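Local coordinates for ABC transporter binding protein AcbH (Actinoplanes, PDB 3OO8) that binds beta-D-galactopyranose, for which it has an exclusive preference, as the extracellular solute receptor of a bacterial ABC transporter, at residues V143-S149 and P277-V283; K238-G242 and Q388-D392. The protein carries 2 engineered substitutions. One frame throughout, in Å; residues are numbered along the deposited sequence.

Interaction 1. Residues V143-S149 and P277-V283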
loop_
_atom_site.group_PDB
_atom_site.type_symbol
_atom_site.label_atom_id
_atom_site.label_comp_id
_atom_site.label_asym_id
_atom_site.label_seq_id
_atom_site.Cartn_x
_atom_site.Cartn_y
_atom_site.Cartn_z
ATOM N N VAL A 143 5.570 6.526 3.911
ATOM C CA VAL A 143 5.788 7.899 4.366
ATOM C C VAL A 143 7.263 8.018 4.779
ATOM O O VAL A 143 7.987 7.040 4.731
ATOM C CB VAL A 143 4.882 8.226 5.622
ATOM C CG1 VAL A 143 3.422 8.436 5.190
ATOM C CG2 VAL A 143 4.895 7.092 6.632
ATOM N N VAL A 144 7.701 9.233 5.120
ATOM C CA VAL A 144 9.127 9.495 5.443
ATOM C C VAL A 144 9.291 9.494 6.965
ATOM O O VAL A 144 8.737 10.343 7.683
ATOM C CB VAL A 144 9.549 10.916 4.954
ATOM C CG1 VAL A 144 11.040 11.091 5.222
ATOM C CG2 VAL A 144 9.237 11.167 3.468
ATOM N N PHE A 145 10.106 8.567 7.455
ATOM C CA PHE A 145 10.332 8.411 8.904
ATOM C C PHE A 145 11.564 9.172 9.326
ATOM O O PHE A 145 12.434 9.399 8.511
ATOM C CB PHE A 145 10.514 6.924 9.218
ATOM C CG PHE A 145 9.239 6.162 9.076
ATOM C CD1 PHE A 145 8.369 6.028 10.162
ATOM C CD2 PHE A 145 8.938 5.548 7.869
ATOM C CE1 PHE A 145 7.150 5.367 10.041
ATOM C CE2 PHE A 145 7.711 4.851 7.719
ATOM C CZ PHE A 145 6.827 4.761 8.813
ATOM N N TYR A 146 11.539 9.629 10.575
ATOM C CA TYR A 146 12.684 10.358 11.157
ATOM C C TYR A 146 12.644 10.183 12.665
ATOM O O TYR A 146 11.696 9.658 13.222
ATOM C CB TYR A 146 12.590 11.837 10.809
ATOM C CG TYR A 146 11.416 12.569 11.415
ATOM C CD1 TYR A 146 11.565 13.333 12.562
ATOM C CD2 TYR A 146 10.144 12.483 10.841
ATOM C CE1 TYR A 146 10.487 14.014 13.111
ATOM C CE2 TYR A 146 9.052 13.159 11.380
ATOM C CZ TYR A 146 9.234 13.933 12.523
ATOM O OH TYR A 146 8.188 14.629 13.085
ATOM N N ASN A 147 13.727 10.588 13.334
ATOM C CA ASN A 147 13.767 10.541 14.801
ATOM C C ASN A 147 13.462 11.942 15.373
ATOM O O ASN A 147 14.145 12.925 15.037
ATOM C CB ASN A 147 15.196 10.158 15.216
ATOM C CG ASN A 147 15.559 8.757 14.787
ATOM O OD1 ASN A 147 16.529 8.541 14.056
ATOM N ND2 ASN A 147 14.772 7.805 15.217
ATOM N N LYS A 148 12.466 12.022 16.249
ATOM C CA LYS A 148 12.023 13.315 16.795
ATOM C C LYS A 148 13.133 14.028 17.553
ATOM O O LYS A 148 13.333 15.238 17.384
ATOM C CB LYS A 148 10.839 13.125 17.727
ATOM C CG LYS A 148 9.553 12.814 16.968
ATOM C CD LYS A 148 8.398 12.524 17.927
ATOM C CE LYS A 148 8.575 11.224 18.637
ATOM N NZ LYS A 148 7.317 10.860 19.369
ATOM N N SER A 149 13.833 13.260 18.385
ATOM C CA SER A 149 14.944 13.829 19.154
ATOM C C SER A 149 16.025 14.490 18.286
ATOM O O SER A 149 16.625 15.511 18.679
ATOM C CB SER A 149 15.537 12.760 20.079
ATOM O OG SER A 149 16.265 11.786 19.343
ATOM N N PRO A 277 9.585 4.955 20.639
ATOM C CA PRO A 277 9.024 6.224 21.090
ATOM C C PRO A 277 9.569 7.465 20.366
ATOM O O PRO A 277 8.886 8.480 20.304
ATOM C CB PRO A 277 9.453 6.263 22.561
ATOM C CG PRO A 277 9.414 4.831 22.953
ATOM C CD PRO A 277 10.042 4.126 21.777
ATOM N N ASP A 278 10.781 7.394 19.828
ATOM C CA ASP A 278 11.394 8.534 19.154
ATOM C C ASP A 278 11.027 8.582 17.663
ATOM O O ASP A 278 11.350 9.537 16.975
ATOM C CB ASP A 278 12.926 8.440 19.323
ATOM C CG ASP A 278 13.663 9.770 19.092
ATOM O OD1 ASP A 278 13.092 10.855 19.335
ATOM O OD2 ASP A 278 14.855 9.728 18.690
ATOM N N LEU A 279 10.365 7.551 17.168
ATOM C CA LEU A 279 10.057 7.482 15.736
ATOM C C LEU A 279 8.798 8.284 15.377
ATOM O O LEU A 279 7.788 8.200 16.079
ATOM C CB LEU A 279 9.864 6.014 15.336
ATOM C CG LEU A 279 9.720 5.780 13.825
ATOM C CD1 LEU A 279 10.958 6.265 13.103
ATOM C CD2 LEU A 279 9.507 4.313 13.571
ATOM N N ASP A 280 8.873 9.081 14.312
ATOM C CA ASP A 280 7.706 9.790 13.803
ATOM C C ASP A 280 7.822 9.759 12.281
ATOM O O ASP A 280 8.768 9.175 11.705
ATOM C CB ASP A 280 7.712 11.240 14.320
ATOM C CG ASP A 280 6.332 11.871 14.397
ATOM O OD1 ASP A 280 5.390 11.450 13.702
ATOM O OD2 ASP A 280 6.186 12.843 15.182
ATOM N N PHE A 281 6.852 10.363 11.609
ATOM C CA PHE A 281 6.952 10.453 10.152
ATOM C C PHE A 281 6.241 11.663 9.632
ATOM O O PHE A 281 5.480 12.315 10.358
ATOM C CB PHE A 281 6.382 9.216 9.443
ATOM C CG PHE A 281 4.890 9.007 9.638
ATOM C CD1 PHE A 281 3.978 9.623 8.790
ATOM C CD2 PHE A 281 4.422 8.101 10.597
ATOM C CE1 PHE A 281 2.606 9.406 8.925
ATOM C CE2 PHE A 281 3.060 7.868 10.733
ATOM C CZ PHE A 281 2.148 8.510 9.918
ATOM N N PHE A 282 6.587 12.028 8.403
ATOM C CA PHE A 282 5.824 13.037 7.675
ATOM C C PHE A 282 5.510 12.506 6.285
ATOM O O PHE A 282 6.203 11.631 5.785
ATOM C CB PHE A 282 6.504 14.422 7.661
ATOM C CG PHE A 282 7.921 14.436 7.083
ATOM C CD1 PHE A 282 8.104 14.501 5.703
ATOM C CD2 PHE A 282 9.033 14.404 7.906
ATOM C CE1 PHE A 282 9.350 14.534 5.150
ATOM C CE2 PHE A 282 10.296 14.418 7.349
ATOM C CZ PHE A 282 10.456 14.491 5.963
ATOM N N VAL A 283 4.410 12.972 5.677
ATOM C CA VAL A 283 4.140 12.534 4.315
ATOM C C VAL A 283 5.144 13.123 3.327
ATOM O O VAL A 283 5.705 14.209 3.531
ATOM C CB VAL A 283 2.670 12.826 3.894
ATOM C CG1 VAL A 283 1.755 12.247 4.941
ATOM C CG2 VAL A 283 2.383 14.328 3.731
HETATM O O HOH W 1 5.767 14.722 11.751
#

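Interaction 2. Residues K238-G242 and Q388-D392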
loop_
_atom_site.group_PDB
_atom_site.type_symbol
_atom_site.label_atom_id
_atom_site.label_comp_id
_atom_site.label_asym_id
_atom_site.label_seq_id
_atom_site.Cartn_x
_atom_site.Cartn_y
_atom_site.Cartn_z
ATOM N N LYS A 238 24.441 6.061 -0.524
ATOM C CA LYS A 238 25.185 5.342 -1.563
ATOM C C LYS A 238 25.194 3.832 -1.341
ATOM O O LYS A 238 24.896 3.351 -0.259
ATOM C CB LYS A 238 26.620 5.889 -1.660
ATOM C CG LYS A 238 26.647 7.317 -2.238
ATOM C CD LYS A 238 28.068 7.907 -2.374
ATOM C CE LYS A 238 28.929 7.107 -3.351
ATOM N NZ LYS A 238 30.345 7.572 -3.334
ATOM N N GLY A 239 25.506 3.071 -2.390
ATOM C CA GLY A 239 25.533 1.622 -2.261
ATOM C C GLY A 239 24.169 0.992 -2.036
ATOM O O GLY A 239 24.054 -0.091 -1.446
ATOM N N ALA A 240 23.126 1.664 -2.524
ATOM C CA ALA A 240 21.766 1.193 -2.279
ATOM C C ALA A 240 21.419 -0.177 -2.860
ATOM O O ALA A 240 20.704 -0.946 -2.218
ATOM C CB ALA A 240 20.735 2.246 -2.724
ATOM N N ASN A 241 21.901 -0.468 -4.071
ATOM C CA ASN A 241 21.570 -1.729 -4.719
ATOM C C ASN A 241 22.129 -2.946 -3.996
ATOM O O ASN A 241 21.660 -4.051 -4.207
ATOM C CB ASN A 241 21.928 -1.745 -6.214
ATOM C CG ASN A 241 20.934 -0.944 -7.066
ATOM O OD1 ASN A 241 21.273 -0.445 -8.149
ATOM N ND2 ASN A 241 19.707 -0.801 -6.563
ATOM N N GLY A 242 23.123 -2.720 -3.139
ATOM C CA GLY A 242 23.704 -3.794 -2.349
ATOM C C GLY A 242 23.179 -3.873 -0.921
ATOM O O GLY A 242 23.585 -4.746 -0.152
ATOM N N GLN A 388 16.720 -0.395 -10.741
ATOM C CA GLN A 388 18.076 -0.634 -10.218
ATOM C C GLN A 388 19.112 -0.104 -11.190
ATOM O O GLN A 388 20.121 0.499 -10.787
ATOM C CB GLN A 388 18.310 -2.115 -9.949
ATOM C CG GLN A 388 17.708 -2.577 -8.628
ATOM C CD GLN A 388 17.763 -4.063 -8.446
ATOM O OE1 GLN A 388 17.842 -4.827 -9.414
ATOM N NE2 GLN A 388 17.709 -4.496 -7.197
ATOM N N GLN A 389 18.831 -0.272 -12.478
ATOM C CA GLN A 389 19.730 0.231 -13.514
ATOM C C GLN A 389 19.812 1.771 -13.447
ATOM O O GLN A 389 20.901 2.356 -13.524
ATOM C CB GLN A 389 19.290 -0.307 -14.884
ATOM C CG GLN A 389 20.237 0.027 -16.020
ATOM C CD GLN A 389 19.878 -0.697 -17.314
ATOM O OE1 GLN A 389 18.886 -1.434 -17.379
ATOM N NE2 GLN A 389 20.677 -0.468 -18.358
ATOM N N PHE A 390 18.676 2.433 -13.223
ATOM C CA PHE A 390 18.660 3.880 -13.043
ATOM C C PHE A 390 19.477 4.311 -11.811
ATOM O O PHE A 390 20.294 5.229 -11.866
ATOM C CB PHE A 390 17.220 4.415 -12.915
ATOM C CG PHE A 390 17.165 5.862 -12.520
ATOM C CD1 PHE A 390 17.391 6.874 -13.455
ATOM C CD2 PHE A 390 16.927 6.230 -11.196
ATOM C CE1 PHE A 390 17.350 8.230 -13.077
ATOM C CE2 PHE A 390 16.907 7.574 -10.819
ATOM C CZ PHE A 390 17.111 8.574 -11.745
ATOM N N ILE A 391 19.232 3.655 -10.680
ATOM C CA ILE A 391 19.945 3.937 -9.447
ATOM C C ILE A 391 21.446 3.811 -9.665
ATOM O O ILE A 391 22.182 4.655 -9.174
ATOM C CB ILE A 391 19.468 3.026 -8.310
ATOM C CG1 ILE A 391 18.043 3.428 -7.893
ATOM C CG2 ILE A 391 20.443 3.071 -7.104
ATOM C CD1 ILE A 391 17.309 2.389 -7.075
ATOM N N ASP A 392 21.888 2.773 -10.390
ATOM C CA ASP A 392 23.326 2.586 -10.688
ATOM C C ASP A 392 23.956 3.721 -11.505
ATOM O O ASP A 392 25.149 4.023 -11.357
ATOM C CB ASP A 392 23.521 1.287 -11.471
ATOM C CG ASP A 392 23.495 0.052 -10.590
ATOM O OD1 ASP A 392 23.767 0.177 -9.380
ATOM O OD2 ASP A 392 23.228 -1.053 -11.129
#

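Interaction 1. Residues V143-S149 and P277-V283
V144 and Y146 pair with F282 and D280 through four backbone hydrogen bonds, from F282 N to V144 O (2.8 Å) to the longest, D280 N to Y146 O (3.1 Å). On one face of the sheet F281 turns its ring edge toward the face of F145 in an offset edge-to-face pair, planes 62° apart, and its own CB lies over the F145 ring. V143 CG2 sits over a face of F281, 3.5 Å from F281 CD1. On the other face V144 CB rides over the F282 ring in a CH-pi contact, while the Y146 ring runs alongside the D280 carboxylate, planes 13° apart. A water in the plane of the Y146 ring accepts from OH and donates to F281 O (2.8 Å), bridging Y146 to the backbone of strand 279-282. Where strand 134-147 gives way to helix 148-154, the D278 carboxylate, CG anti to N (chi1 -161°), holds S149 with both oxygens, each met on its syn side, somewhat out of plane: OD1 takes S149 N (2.7 Å) and OD2 takes S149 OG (2.6 Å). With an alanine at D278 both S149 donors would probably lose their mates, easing the hold on the first turn of helix 148-154. K148 bends at chi3 to bring NZ to P277 O (3.0 Å). This is an antiparallel ladder adding edge strand 279-282 to strand 134-147 in the class 2 solute-binding fold.

Interaction 2. Residues K238-G242 and Q388-D392
The last turn of helix 377-392 is met by the loop between helices 220-232 and 245-253, where N241 reaches Q388, I391 and D392. The 3-10 turn 240-242 directs the N241 side chain at the helix, with CG anti to the carbonyl carbon (chi1 -76°). Its amide end comes down between the Q388 carbonyl and the D392 carboxylate: the atom modelled as N241 OD1 lies 3.0 Å from Q388 O and 2.8 Å from D392 OD1. The amide is probably turned over in the model, so its oxygen and nitrogen are not safely told apart; turned back, either approach may be a hydrogen bond. The amide plane stands nearly upright to the D392 carboxylate, 87° apart. Q388 O also takes the helical bond from D392 N (2.9 Å), so the backbone of D392 is tied to the same carbonyl that N241 approaches.

Beside this polar end, the methylene part of Q388 crosses N241 obliquely, the two CG atoms 3.9 Å apart. The Q388 amide continues past it, NE2 donating to the backbone oxygen of D184, a residue that also shares a backbone hydrogen bond with A240. The contact belongs to the surface of one lobe of the two-lobed class 2 solute-binding fold, where D184 follows strand 178-181 and meets both segments. I391 supplies the apolar part: its CG2 branch, anti to the backbone N, faces the N241 amide and more loosely A240 CB, at 4.5 Å. F182 touches A240 and I391 alike.

In the fold
The four segments alternate along the chain: 143-149, 238-242, 277-283, then 388-392. The two contacts have centres about 25 Å apart and nearest atoms about 15 Å apart; interaction 1 is part of the mixed sheet, which interaction 2 meets indirectly. Interaction 1 adds strand 279-282 to one side of strand 134-147, which pairs on its other side with strand 257-261. That strand in turn runs parallel to strand 178-181, whose following residues F182 and D184 pack against interaction 2. Helix 245-253 leads from the loop 238-242 back to strand 257-261. Interaction 1 thus joins two strands, interaction 2 a peripheral loop and helix 377-392, in the same lobe that carries the galactose-binding residues W142 and Q266.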